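Local coordinates for FBP protein (Leishmania major, PDB 5OEZ) that probably hydrolyses fructose 1,6-bisphosphate to fructose 6-phosphate and phosphate with the help of divalent metal ions, and binds AMP, at residues V166-A171 with V180-H185; S175-V180 with F190-N195; H185-F190 with P204-P209; K210-Y215 with L260-I265; P287-V292 with V320-R325. One frame throughout, in Å; residues are numbered along the deposited sequence.

Contact 1: residues V166-A171 with V180-H185; sequences VSAGYA and VLTSGH
Two donors converge on the carbonyl oxygen of Thr182. Ser167 OG reaches Thr182 O at 2.9 Å, and Ala168 N reaches the same Thr182 O at 3.1 Å, the two coming from opposite faces of the carbonyl plane. Ser167 can do this because OG stands anti to the backbone N (chi1 -179°), which swings the hydroxyl across to the other strand. The ladder then runs on regularly: Thr182 N bonds back to Ala168 O, and Tyr170 and Val180 exchange a reciprocal pair of N-H...O bonds. Between these pairs Gly169 faces Leu181 with their CA atoms 4.1 Å apart, a non-hydrogen-bonded position where Gly169 CA approaches Val180 O to 3.0 Å. Beside the ladder, Val180 lies over one face of the Tyr170 ring, its CB 3.8 Å from the ring centroid in a CH-pi contact. His257 hydrogen-bonds the Tyr170 hydroxyl. At the strand exit, Thr182 OG1 accepts from Gly184 N in an ST turn and also pairs with Gly186 O. This antiparallel hairpin has helix 281-294 against Tyr170 and Thr182, while helices 12-18 and 27-47 cover Leu181; strand 132-140 borders 167-173.

Contact 2: residues S175-V180 with F190-N195; sequences SATNLV and FTLDPN
Leu179 and Phe190 form the tight end of this strand pair. Their backbones bond in both directions, Phe190 N to Leu179 O at 2.7 Å and Leu179 N to Phe190 O at 2.8 Å, as a hydrogen-bonded antiparallel pair. The Phe190 ring, with CG anti to its own carbonyl carbon (chi1 -59°), turns so that Leu179 O lies at its edge and in its plane, 3.5 Å from Phe190 CD1. On the other face of the sheet Asn178 and Thr191 run side by side, and Asn178 ND2 stands 3.0 Å from Thr191 OG1; the threonine hydroxyl has a hydrogen-bond partner in Thr202 OG1 of the next strand. These strands, 177-182 and 187-193, are a beta hairpin within the large mixed sheet, and helix 12-18 packs on Leu179 and Phe190. Further out the pair is held more loosely. Leu192 N still bonds to Thr177 O at 2.9 Å, and Thr177 CB meets Leu192 CB at 4.0 Å, but there a water takes over from direct pairing: it accepts from Thr177 N and donates to Leu192 O. The short segments run antiparallel but twisted, their N-to-C directions 143° apart. Subunit contacts lie at this end: Asn129 of a second subunit donates to Ala176 O, and Lys44 of a third makes a salt bridge with Asp193.

Contact 3: residues H185-F190 with P204-P209; sequences HGVDGF and PHISIP
Val187 and Asp188 of strand 187-193 clamp His205 and Ile206 in a strand-to-loop contact just after the sheet's last strand, 198-203. Two bonds hold the loop backbone. Ile206 N donates to Val187 O at 3.0 Å, and His205 N donates to Asp188 OD1, also at 3.0 Å, approaching from above the carboxylate plane. Asp188 CG lies anti to its carbonyl carbon (chi1 -60°), and from there OD1 reaches Pro204 CA at 3.3 Å as well and lies over one face of the His205 imidazole. Two waters reinforce the grip. One touches Asp188 OD2, His185 O and His205 ND1, with ND1 2.8 Å from it; the other accepts from Val187 N and donates to Ile206 O. Below the polar layer Ile206 points inward, its CD1 4.2 Å from Val187 CG1 and 4.0 Å from Gly189 N, with Leu261 of helix 252-262 packing against the same isoleucine. The His205 side is exposed while Ile206 is buried. The contact thus ties the next-to-outermost strand of the N-terminal sheet to the loop leading from the outermost strand to 214-216, consistent with the passage from the N-terminal to the C-terminal half in the class 1 fructose-1,6-bisphosphatase fold.

Contact 4: residues K210-Y215 with L260-I265; sequences KKRSIY and LLYGGI
Arg212 closes over the end of helix 252-262 and gives NH1 to Tyr262 O at 2.9 Å. NH1 comes in from the side of the carbonyl (C=O...donor angle 119°), tilted from its plane, and the carbonyl oxygen sits slightly out of the guanidinium plane. Arg212 CG, anti to the backbone N (chi1 -174°), lies 3.3 Å from that same Tyr262 O, and a bend at chi2 (76°) then brings the guanidinium alongside Tyr262. Ile214 CD1 lies over the centre of the guanidinium. Gly263, first past the helix with positive phi, and Gly264 pass close under the arginine, whose CB is 3.6 Å from Gly264 N. That amide has its acceptor in Ser324 OG, and Arg212 N has one in Glu327. Further on, Ile265 N donates to Ile214 O at 3.0 Å, starting the parallel pairing of strands 214-216 and 265-268; the neighbouring Tyr215 CB and Ile265 CG2 touch at 3.7 Å. Tyr215 OH itself pairs with Glu219. Ser213 centres an inverse gamma turn, its Ile214 N to Arg212 O bond weak. A cationic guanidinium at the helix's C-terminal carbonyl would be expected to suit the partial negative charge there, so the terminus gains a side-chain donor where regular helical bonding runs out.

Contact 5: residues P287-V292 with V320-R325; sequences PMAMIV and VYFGSR
Phe322 pushes its ring into helix 281-294, with CE2 only 3.5 Å from Met288 CB and CZ 4.1 Å from Ala289 CB. Phe322 CZ also stands 3.9 Å from Ala289 N, so the ring meets helix backbone as well as side chains. One turn further along, Val292 CG2 flanks the ring at 4.4 Å from Phe322 CD2, while its other methyl, CG1, lies 4.1 Å from Gly323 N. With CG anti to the carbonyl carbon (chi1 -74°), the phenyl leaves strand 317-323 straight for the helix, and Val320 CB lies over one of its faces. This is a helix packed on a sheet in the C-terminal domain, the helix and strand segments running 29° apart with axes 8.9 Å from each other. Every touching residue is buried and the interface is apolar. Met288, bent at chi2, turns its end away from Phe322, and its CE methyl packs on Tyr170 of strand 167-173. Ile256 of helix 252-262 packs on both Met288 and Phe322, and Ala299 of strand 298-300 lies against Ala289 and Phe322. Gly323, beside Val292, has a positive phi (150°); Ser324 after it stands at the N-cap position of helix 325-338.

In the fold
Contacts 1, 2 and 3 share strands of the N-terminal sheet: Val180 belongs to contacts 1 and 2, Phe190 to 2 and 3, and contacts 1 and 3 have centres 10 Å apart. Contacts 4 and 5, centres 11 Å apart, lie in the C-terminal domain, where Gly264 O and Ser324 N are 2.8 Å apart, probably hydrogen-bonded. The loop of contact 3 bridges the halves, with Ile208 CD1 3.3 Å from Leu260 CD2. Contact 1 borders the AMP site, Ser167 about 4 Å from Phe28 between side chains. On the substrate side, Ile214 and Met288 come within about 4 Å, between side chains, of Arg247 and Met252 respectively, both of which bind fructose 6-phosphate, though neither it nor AMP is bound here.

Contact 1: residues V166-A171 with V180-H185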
# COMPACT_ATOMS: atom_id res chain seq x y z
N VAL C 166 -6.67 23.74 24.64
CA VAL C 166 -7.22 22.44 25.05
C VAL C 166 -6.56 21.22 24.38
O VAL C 166 -6.59 20.14 24.95
CB VAL C 166 -8.74 22.33 24.87
CG1 VAL C 166 -9.44 23.49 25.56
CG2 VAL C 166 -9.09 22.25 23.40
N SER C 167 -5.93 21.40 23.21
CA SER C 167 -5.24 20.29 22.56
C SER C 167 -4.19 20.75 21.57
O SER C 167 -4.23 21.87 21.08
CB SER C 167 -6.27 19.39 21.85
OG SER C 167 -5.64 18.30 21.22
N ALA C 168 -3.21 19.90 21.35
CA ALA C 168 -2.16 20.16 20.39
C ALA C 168 -1.61 18.86 19.84
O ALA C 168 -1.63 17.85 20.52
CB ALA C 168 -1.03 20.96 21.04
N GLY C 169 -1.06 18.90 18.64
CA GLY C 169 -0.38 17.74 18.11
C GLY C 169 0.49 18.05 16.91
O GLY C 169 0.44 19.17 16.38
N TYR C 170 1.24 17.05 16.46
CA TYR C 170 1.93 17.14 15.18
C TYR C 170 1.95 15.79 14.46
O TYR C 170 1.69 14.76 15.05
CB TYR C 170 3.33 17.70 15.35
CG TYR C 170 4.27 16.83 16.15
CD1 TYR C 170 4.89 15.71 15.57
CD2 TYR C 170 4.55 17.12 17.46
CE1 TYR C 170 5.75 14.91 16.32
CE2 TYR C 170 5.39 16.32 18.22
CZ TYR C 170 5.99 15.22 17.64
OH TYR C 170 6.82 14.42 18.37
N ALA C 171 2.23 15.85 13.17
CA ALA C 171 2.50 14.68 12.36
C ALA C 171 3.92 14.78 11.78
O ALA C 171 4.34 15.86 11.36
CB ALA C 171 1.48 14.55 11.25
N VAL C 180 1.57 12.63 17.02
CA VAL C 180 1.81 12.81 18.45
C VAL C 180 0.83 13.87 18.92
O VAL C 180 0.68 14.90 18.26
CB VAL C 180 3.27 13.23 18.68
CG1 VAL C 180 3.55 13.54 20.14
CG2 VAL C 180 4.20 12.12 18.19
N LEU C 181 0.19 13.65 20.06
CA LEU C 181 -0.99 14.39 20.44
C LEU C 181 -1.05 14.58 21.94
O LEU C 181 -0.62 13.68 22.69
CB LEU C 181 -2.20 13.56 19.98
CG LEU C 181 -3.62 14.03 20.28
CD1 LEU C 181 -3.92 15.37 19.61
CD2 LEU C 181 -4.59 12.97 19.81
N THR C 182 -1.60 15.70 22.40
CA THR C 182 -1.94 15.88 23.82
C THR C 182 -3.30 16.55 23.94
O THR C 182 -3.66 17.37 23.10
CB THR C 182 -0.88 16.69 24.62
OG1 THR C 182 -1.24 16.75 26.02
CG2 THR C 182 -0.72 18.12 24.11
N SER C 183 -4.03 16.22 25.01
CA SER C 183 -5.26 16.92 25.41
C SER C 183 -5.20 17.43 26.86
O SER C 183 -6.23 17.64 27.47
CB SER C 183 -6.48 15.99 25.26
OG SER C 183 -6.82 15.87 23.90
N GLY C 184 -4.00 17.63 27.39
CA GLY C 184 -3.82 18.13 28.77
C GLY C 184 -3.52 17.06 29.80
O GLY C 184 -3.32 17.39 30.96
N HIS C 185 -3.43 15.80 29.38
CA HIS C 185 -3.15 14.69 30.30
C HIS C 185 -2.02 13.80 29.74
O HIS C 185 -2.16 12.59 29.64
CB HIS C 185 -4.45 13.90 30.55
CG HIS C 185 -5.57 14.76 31.03
ND1 HIS C 185 -6.55 15.25 30.19
CD2 HIS C 185 -5.83 15.29 32.25
CE1 HIS C 185 -7.39 16.01 30.88
NE2 HIS C 185 -6.97 16.05 32.13

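Contact 2: residues S175-V180 with F190-N195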
# COMPACT_ATOMS: atom_id res chain seq x y z
N SER C 175 10.00 7.75 7.23
CA SER C 175 9.86 6.35 6.76
C SER C 175 8.64 5.70 7.38
O SER C 175 8.02 4.86 6.77
CB SER C 175 11.13 5.52 7.02
OG SER C 175 11.75 5.87 8.24
N ALA C 176 8.29 6.13 8.59
CA ALA C 176 6.97 5.93 9.14
C ALA C 176 6.28 7.29 9.22
O ALA C 176 6.93 8.32 9.14
CB ALA C 176 7.06 5.30 10.51
N THR C 177 4.96 7.28 9.38
CA THR C 177 4.17 8.47 9.62
C THR C 177 3.67 8.41 11.07
O THR C 177 2.93 7.49 11.42
CB THR C 177 3.01 8.54 8.64
OG1 THR C 177 3.51 8.40 7.31
CG2 THR C 177 2.25 9.86 8.76
N ASN C 178 4.11 9.36 11.89
CA ASN C 178 3.76 9.43 13.30
C ASN C 178 2.83 10.56 13.55
O ASN C 178 2.87 11.56 12.86
CB ASN C 178 4.98 9.65 14.13
CG ASN C 178 5.96 8.51 14.04
OD1 ASN C 178 7.13 8.70 13.69
ND2 ASN C 178 5.50 7.32 14.35
N LEU C 179 1.95 10.38 14.53
CA LEU C 179 1.06 11.42 14.99
C LEU C 179 1.18 11.47 16.50
O LEU C 179 0.95 10.47 17.17
CB LEU C 179 -0.38 11.14 14.56
CG LEU C 179 -1.34 12.33 14.60
CD1 LEU C 179 -2.43 12.15 13.56
CD2 LEU C 179 -1.95 12.52 15.98
N VAL C 180 1.57 12.63 17.02
CA VAL C 180 1.81 12.81 18.45
C VAL C 180 0.83 13.87 18.92
O VAL C 180 0.68 14.90 18.26
CB VAL C 180 3.27 13.23 18.68
CG1 VAL C 180 3.55 13.54 20.14
CG2 VAL C 180 4.20 12.12 18.19
N PHE C 190 1.20 7.93 18.00
CA PHE C 190 0.55 6.97 17.15
C PHE C 190 1.33 6.83 15.86
O PHE C 190 2.00 7.76 15.43
CB PHE C 190 -0.89 7.41 16.85
CG PHE C 190 -1.73 7.57 18.08
CD1 PHE C 190 -1.60 8.70 18.89
CD2 PHE C 190 -2.66 6.61 18.44
CE1 PHE C 190 -2.36 8.85 20.04
CE2 PHE C 190 -3.42 6.76 19.58
CZ PHE C 190 -3.28 7.89 20.38
N THR C 191 1.21 5.66 15.23
CA THR C 191 1.84 5.38 13.96
C THR C 191 0.80 4.91 12.97
O THR C 191 -0.05 4.08 13.29
CB THR C 191 2.97 4.35 14.16
OG1 THR C 191 3.91 4.87 15.11
CG2 THR C 191 3.71 4.07 12.85
N LEU C 192 0.91 5.40 11.75
CA LEU C 192 -0.02 5.05 10.69
C LEU C 192 0.27 3.62 10.21
O LEU C 192 1.38 3.32 9.82
CB LEU C 192 0.10 6.01 9.51
CG LEU C 192 -0.76 5.77 8.26
CD1 LEU C 192 -2.24 5.77 8.61
CD2 LEU C 192 -0.47 6.84 7.22
N ASP C 193 -0.74 2.76 10.28
CA ASP C 193 -0.67 1.43 9.69
C ASP C 193 -1.19 1.56 8.26
O ASP C 193 -2.39 1.70 8.05
CB ASP C 193 -1.51 0.43 10.48
CG ASP C 193 -1.40 -1.00 9.93
OD1 ASP C 193 -1.16 -1.18 8.71
OD2 ASP C 193 -1.59 -1.95 10.72
N PRO C 194 -0.28 1.53 7.26
CA PRO C 194 -0.73 1.77 5.88
C PRO C 194 -1.66 0.67 5.33
O PRO C 194 -2.44 0.95 4.42
CB PRO C 194 0.59 1.82 5.10
CG PRO C 194 1.54 0.99 5.89
CD PRO C 194 1.15 1.17 7.33
N ASN C 195 -1.60 -0.53 5.90
CA ASN C 195 -2.50 -1.61 5.51
C ASN C 195 -3.97 -1.43 5.89
O ASN C 195 -4.82 -2.01 5.23
CB ASN C 195 -1.98 -2.93 6.07
CG ASN C 195 -0.63 -3.29 5.50
OD1 ASN C 195 -0.34 -3.00 4.33
ND2 ASN C 195 0.20 -3.92 6.30
O HOH W 1 3.89 4.56 9.18

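Contact 3: residues H185-F190 with P204-P209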
# COMPACT_ATOMS: atom_id res chain seq x y z
N HIS C 185 -3.43 15.80 29.38
CA HIS C 185 -3.15 14.69 30.30
C HIS C 185 -2.02 13.80 29.74
O HIS C 185 -2.16 12.59 29.64
CB HIS C 185 -4.45 13.90 30.55
CG HIS C 185 -5.57 14.76 31.03
ND1 HIS C 185 -6.55 15.25 30.19
CD2 HIS C 185 -5.83 15.29 32.25
CE1 HIS C 185 -7.39 16.01 30.88
NE2 HIS C 185 -6.97 16.05 32.13
N GLY C 186 -0.89 14.43 29.43
CA GLY C 186 0.28 13.73 28.91
C GLY C 186 0.27 13.65 27.40
O GLY C 186 -0.59 14.22 26.73
N VAL C 187 1.23 12.92 26.85
CA VAL C 187 1.44 12.87 25.41
C VAL C 187 1.39 11.41 24.95
O VAL C 187 1.95 10.53 25.61
CB VAL C 187 2.79 13.49 25.05
CG1 VAL C 187 3.06 13.44 23.55
CG2 VAL C 187 2.82 14.93 25.52
N ASP C 188 0.74 11.17 23.82
CA ASP C 188 0.69 9.83 23.21
C ASP C 188 1.04 9.88 21.75
O ASP C 188 0.64 10.80 21.04
CB ASP C 188 -0.67 9.21 23.42
CG ASP C 188 -1.00 9.08 24.89
OD1 ASP C 188 -0.48 8.14 25.53
OD2 ASP C 188 -1.73 9.95 25.41
N GLY C 189 1.81 8.88 21.32
CA GLY C 189 2.28 8.79 19.96
C GLY C 189 1.63 7.65 19.22
O GLY C 189 1.52 6.54 19.75
N PHE C 190 1.20 7.93 18.00
CA PHE C 190 0.55 6.97 17.15
C PHE C 190 1.33 6.83 15.86
O PHE C 190 2.00 7.76 15.43
CB PHE C 190 -0.89 7.41 16.85
CG PHE C 190 -1.73 7.57 18.08
CD1 PHE C 190 -1.60 8.70 18.89
CD2 PHE C 190 -2.66 6.61 18.44
CE1 PHE C 190 -2.36 8.85 20.04
CE2 PHE C 190 -3.42 6.76 19.58
CZ PHE C 190 -3.28 7.89 20.38
N PRO C 204 2.66 5.09 24.20
CA PRO C 204 1.81 5.73 25.22
C PRO C 204 2.67 6.45 26.27
O PRO C 204 3.75 5.98 26.59
CB PRO C 204 1.07 4.55 25.85
CG PRO C 204 2.01 3.39 25.66
CD PRO C 204 2.76 3.63 24.39
N HIS C 205 2.18 7.58 26.78
CA HIS C 205 2.83 8.30 27.88
C HIS C 205 4.30 8.63 27.59
O HIS C 205 5.20 8.21 28.31
CB HIS C 205 2.67 7.52 29.19
CG HIS C 205 1.25 7.21 29.54
ND1 HIS C 205 0.25 8.17 29.56
CD2 HIS C 205 0.65 6.05 29.89
CE1 HIS C 205 -0.89 7.61 29.91
NE2 HIS C 205 -0.68 6.32 30.11
N ILE C 206 4.53 9.39 26.53
CA ILE C 206 5.87 9.85 26.18
C ILE C 206 6.41 10.79 27.26
O ILE C 206 5.74 11.77 27.62
CB ILE C 206 5.90 10.57 24.82
CG1 ILE C 206 5.58 9.58 23.71
CG2 ILE C 206 7.26 11.21 24.59
CD1 ILE C 206 5.39 10.20 22.35
N SER C 207 7.60 10.48 27.77
CA SER C 207 8.26 11.28 28.80
C SER C 207 9.64 11.65 28.28
O SER C 207 10.45 10.76 28.03
CB SER C 207 8.45 10.47 30.09
OG SER C 207 7.22 10.24 30.75
N ILE C 208 9.90 12.95 28.15
CA ILE C 208 11.24 13.44 27.73
C ILE C 208 12.19 13.26 28.93
O ILE C 208 11.87 13.70 30.03
CB ILE C 208 11.32 14.96 27.33
CG1 ILE C 208 10.27 15.45 26.32
CG2 ILE C 208 12.70 15.33 26.75
CD1 ILE C 208 10.22 16.96 26.19
N PRO C 209 13.34 12.61 28.72
CA PRO C 209 14.31 12.51 29.83
C PRO C 209 14.72 13.88 30.40
O PRO C 209 14.77 14.85 29.67
CB PRO C 209 15.52 11.84 29.16
CG PRO C 209 14.96 11.08 27.99
CD PRO C 209 13.78 11.88 27.52
O HOH W 2 -0.79 10.30 28.10
O HOH W 3 3.17 11.86 28.63

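Contact 4: residues K210-Y215 with L260-I265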
# COMPACT_ATOMS: atom_id res chain seq x y z
N LYS C 210 14.98 13.93 31.71
CA LYS C 210 15.34 15.18 32.36
C LYS C 210 16.68 15.73 31.86
O LYS C 210 16.85 16.95 31.82
CB LYS C 210 15.32 15.08 33.90
CG LYS C 210 16.40 14.21 34.51
CD LYS C 210 16.17 13.98 35.99
CE LYS C 210 17.33 13.21 36.63
NZ LYS C 210 17.23 13.13 38.12
N LYS C 211 17.62 14.86 31.50
CA LYS C 211 18.83 15.28 30.80
C LYS C 211 19.25 14.31 29.70
O LYS C 211 18.95 13.12 29.75
CB LYS C 211 19.99 15.49 31.78
CG LYS C 211 20.49 14.24 32.49
CD LYS C 211 21.97 14.38 32.82
CE LYS C 211 22.85 14.05 31.60
NZ LYS C 211 24.07 14.89 31.47
N ARG C 212 19.93 14.85 28.69
CA ARG C 212 20.50 14.09 27.60
C ARG C 212 21.42 15.00 26.80
O ARG C 212 21.03 16.12 26.43
CB ARG C 212 19.40 13.54 26.68
CG ARG C 212 19.90 12.61 25.58
CD ARG C 212 20.26 11.22 26.11
NE ARG C 212 20.97 10.46 25.08
CZ ARG C 212 20.42 9.78 24.07
NH1 ARG C 212 19.10 9.71 23.92
NH2 ARG C 212 21.20 9.16 23.19
N SER C 213 22.62 14.54 26.52
CA SER C 213 23.66 15.38 25.91
C SER C 213 23.57 15.48 24.38
O SER C 213 24.48 15.07 23.66
CB SER C 213 25.04 14.86 26.30
OG SER C 213 25.19 14.89 27.71
N ILE C 214 22.45 16.02 23.89
CA ILE C 214 22.24 16.28 22.47
C ILE C 214 21.70 17.69 22.35
O ILE C 214 20.76 18.06 23.05
CB ILE C 214 21.23 15.31 21.81
CG1 ILE C 214 21.68 13.86 21.95
CG2 ILE C 214 21.06 15.64 20.32
CD1 ILE C 214 20.65 12.83 21.49
N TYR C 215 22.29 18.46 21.43
CA TYR C 215 21.79 19.79 21.13
C TYR C 215 21.53 19.93 19.64
O TYR C 215 22.24 19.36 18.81
CB TYR C 215 22.75 20.88 21.65
CG TYR C 215 24.03 21.07 20.91
CD1 TYR C 215 25.12 20.25 21.16
CD2 TYR C 215 24.17 22.09 19.97
CE1 TYR C 215 26.33 20.43 20.47
CE2 TYR C 215 25.38 22.28 19.28
CZ TYR C 215 26.45 21.43 19.53
OH TYR C 215 27.65 21.59 18.84
N LEU C 260 11.87 14.96 21.85
CA LEU C 260 10.90 14.30 22.71
C LEU C 260 11.25 12.86 23.08
O LEU C 260 11.09 12.47 24.23
CB LEU C 260 9.53 14.25 22.03
CG LEU C 260 8.46 15.30 22.17
CD1 LEU C 260 7.10 14.62 22.00
CD2 LEU C 260 8.54 15.97 23.50
N LEU C 261 11.66 12.07 22.10
CA LEU C 261 11.93 10.65 22.33
C LEU C 261 13.29 10.34 22.90
O LEU C 261 13.43 9.44 23.72
CB LEU C 261 11.74 9.86 21.04
CG LEU C 261 10.32 9.89 20.45
CD1 LEU C 261 10.28 9.13 19.13
CD2 LEU C 261 9.30 9.30 21.42
N TYR C 262 14.31 11.07 22.46
CA TYR C 262 15.69 10.84 22.93
C TYR C 262 16.07 11.75 24.08
O TYR C 262 16.94 11.41 24.86
CB TYR C 262 16.68 11.05 21.79
CG TYR C 262 16.67 10.00 20.69
CD1 TYR C 262 15.69 9.01 20.62
CD2 TYR C 262 17.67 10.01 19.71
CE1 TYR C 262 15.72 8.06 19.61
CE2 TYR C 262 17.70 9.08 18.70
CZ TYR C 262 16.72 8.10 18.65
OH TYR C 262 16.74 7.15 17.64
N GLY C 263 15.42 12.91 24.19
CA GLY C 263 15.90 13.98 25.07
C GLY C 263 16.86 14.90 24.35
O GLY C 263 17.23 14.66 23.20
N GLY C 264 17.25 15.97 25.04
CA GLY C 264 18.15 16.97 24.49
C GLY C 264 17.53 18.35 24.53
O GLY C 264 16.61 18.63 25.31
N ILE C 265 18.06 19.22 23.67
CA ILE C 265 17.59 20.58 23.53
C ILE C 265 17.48 20.93 22.06
O ILE C 265 18.35 20.58 21.27
CB ILE C 265 18.47 21.62 24.33
CG1 ILE C 265 17.74 22.97 24.42
CG2 ILE C 265 19.84 21.78 23.73
CD1 ILE C 265 18.34 23.93 25.43

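Contact 5: residues P287-V292 with V320-R325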
# COMPACT_ATOMS: atom_id res chain seq x y z
N PRO C 287 1.72 25.37 20.22
CA PRO C 287 1.41 23.92 20.15
C PRO C 287 2.57 22.97 20.55
O PRO C 287 2.38 22.08 21.36
CB PRO C 287 1.06 23.71 18.68
CG PRO C 287 0.57 25.04 18.22
CD PRO C 287 1.41 26.04 18.95
N MET C 288 3.76 23.20 20.00
CA MET C 288 4.93 22.43 20.40
C MET C 288 5.27 22.59 21.88
O MET C 288 5.69 21.63 22.53
CB MET C 288 6.15 22.80 19.55
CG MET C 288 6.14 22.31 18.10
SD MET C 288 5.77 20.55 17.75
CE MET C 288 6.13 19.66 19.26
N ALA C 289 5.13 23.81 22.41
CA ALA C 289 5.37 24.02 23.83
C ALA C 289 4.44 23.17 24.71
O ALA C 289 4.88 22.63 25.72
CB ALA C 289 5.23 25.50 24.18
N MET C 290 3.16 23.08 24.34
CA MET C 290 2.19 22.28 25.12
C MET C 290 2.57 20.81 25.10
O MET C 290 2.50 20.14 26.11
CB MET C 290 0.76 22.45 24.59
CG MET C 290 -0.29 21.91 25.55
SD MET C 290 -1.96 21.95 24.86
CE MET C 290 -2.87 21.04 26.12
N ILE C 291 3.01 20.32 23.95
CA ILE C 291 3.44 18.93 23.85
C ILE C 291 4.67 18.65 24.71
O ILE C 291 4.67 17.71 25.50
CB ILE C 291 3.71 18.55 22.39
CG1 ILE C 291 2.38 18.51 21.62
CG2 ILE C 291 4.37 17.18 22.30
CD1 ILE C 291 2.54 18.80 20.14
N VAL C 292 5.68 19.50 24.59
CA VAL C 292 6.93 19.36 25.37
C VAL C 292 6.66 19.44 26.87
O VAL C 292 7.21 18.64 27.63
CB VAL C 292 7.99 20.42 24.93
CG1 VAL C 292 9.16 20.53 25.90
CG2 VAL C 292 8.50 20.10 23.54
N VAL C 320 12.77 30.16 20.64
CA VAL C 320 12.39 29.00 21.45
C VAL C 320 13.63 28.25 21.94
O VAL C 320 14.61 28.11 21.21
CB VAL C 320 11.46 27.98 20.69
CG1 VAL C 320 10.17 28.66 20.22
CG2 VAL C 320 12.17 27.33 19.51
N TYR C 321 13.53 27.75 23.17
CA TYR C 321 14.47 26.83 23.78
C TYR C 321 13.63 25.72 24.41
O TYR C 321 12.99 25.92 25.45
CB TYR C 321 15.33 27.57 24.81
CG TYR C 321 15.84 28.90 24.31
CD1 TYR C 321 15.09 30.06 24.52
CD2 TYR C 321 17.02 29.01 23.58
CE1 TYR C 321 15.52 31.27 24.04
CE2 TYR C 321 17.46 30.23 23.10
CZ TYR C 321 16.72 31.36 23.34
OH TYR C 321 17.11 32.59 22.87
N PHE C 322 13.62 24.56 23.76
CA PHE C 322 12.74 23.43 24.10
C PHE C 322 13.55 22.19 24.44
O PHE C 322 14.49 21.85 23.73
CB PHE C 322 11.88 23.01 22.90
CG PHE C 322 10.74 23.94 22.54
CD1 PHE C 322 10.40 25.05 23.31
CD2 PHE C 322 9.98 23.66 21.43
CE1 PHE C 322 9.34 25.86 22.93
CE2 PHE C 322 8.90 24.46 21.06
CZ PHE C 322 8.58 25.56 21.81
N GLY C 323 13.13 21.45 25.46
CA GLY C 323 13.53 20.06 25.60
C GLY C 323 13.60 19.57 27.03
O GLY C 323 12.79 19.97 27.89
N SER C 324 14.58 18.69 27.25
CA SER C 324 14.87 18.13 28.55
C SER C 324 15.02 19.26 29.56
O SER C 324 15.68 20.27 29.28
CB SER C 324 16.15 17.31 28.48
OG SER C 324 16.01 16.20 27.60
N ARG C 325 14.42 19.09 30.73
CA ARG C 325 14.31 20.19 31.66
C ARG C 325 15.66 20.70 32.19
O ARG C 325 15.85 21.90 32.32
CB ARG C 325 13.28 19.92 32.77
CG ARG C 325 13.50 18.72 33.67
CD ARG C 325 12.39 18.54 34.73
NE ARG C 325 12.38 17.19 35.33
CZ ARG C 325 13.05 16.82 36.43
NH1 ARG C 325 13.81 17.69 37.10
NH2 ARG C 325 12.97 15.56 36.87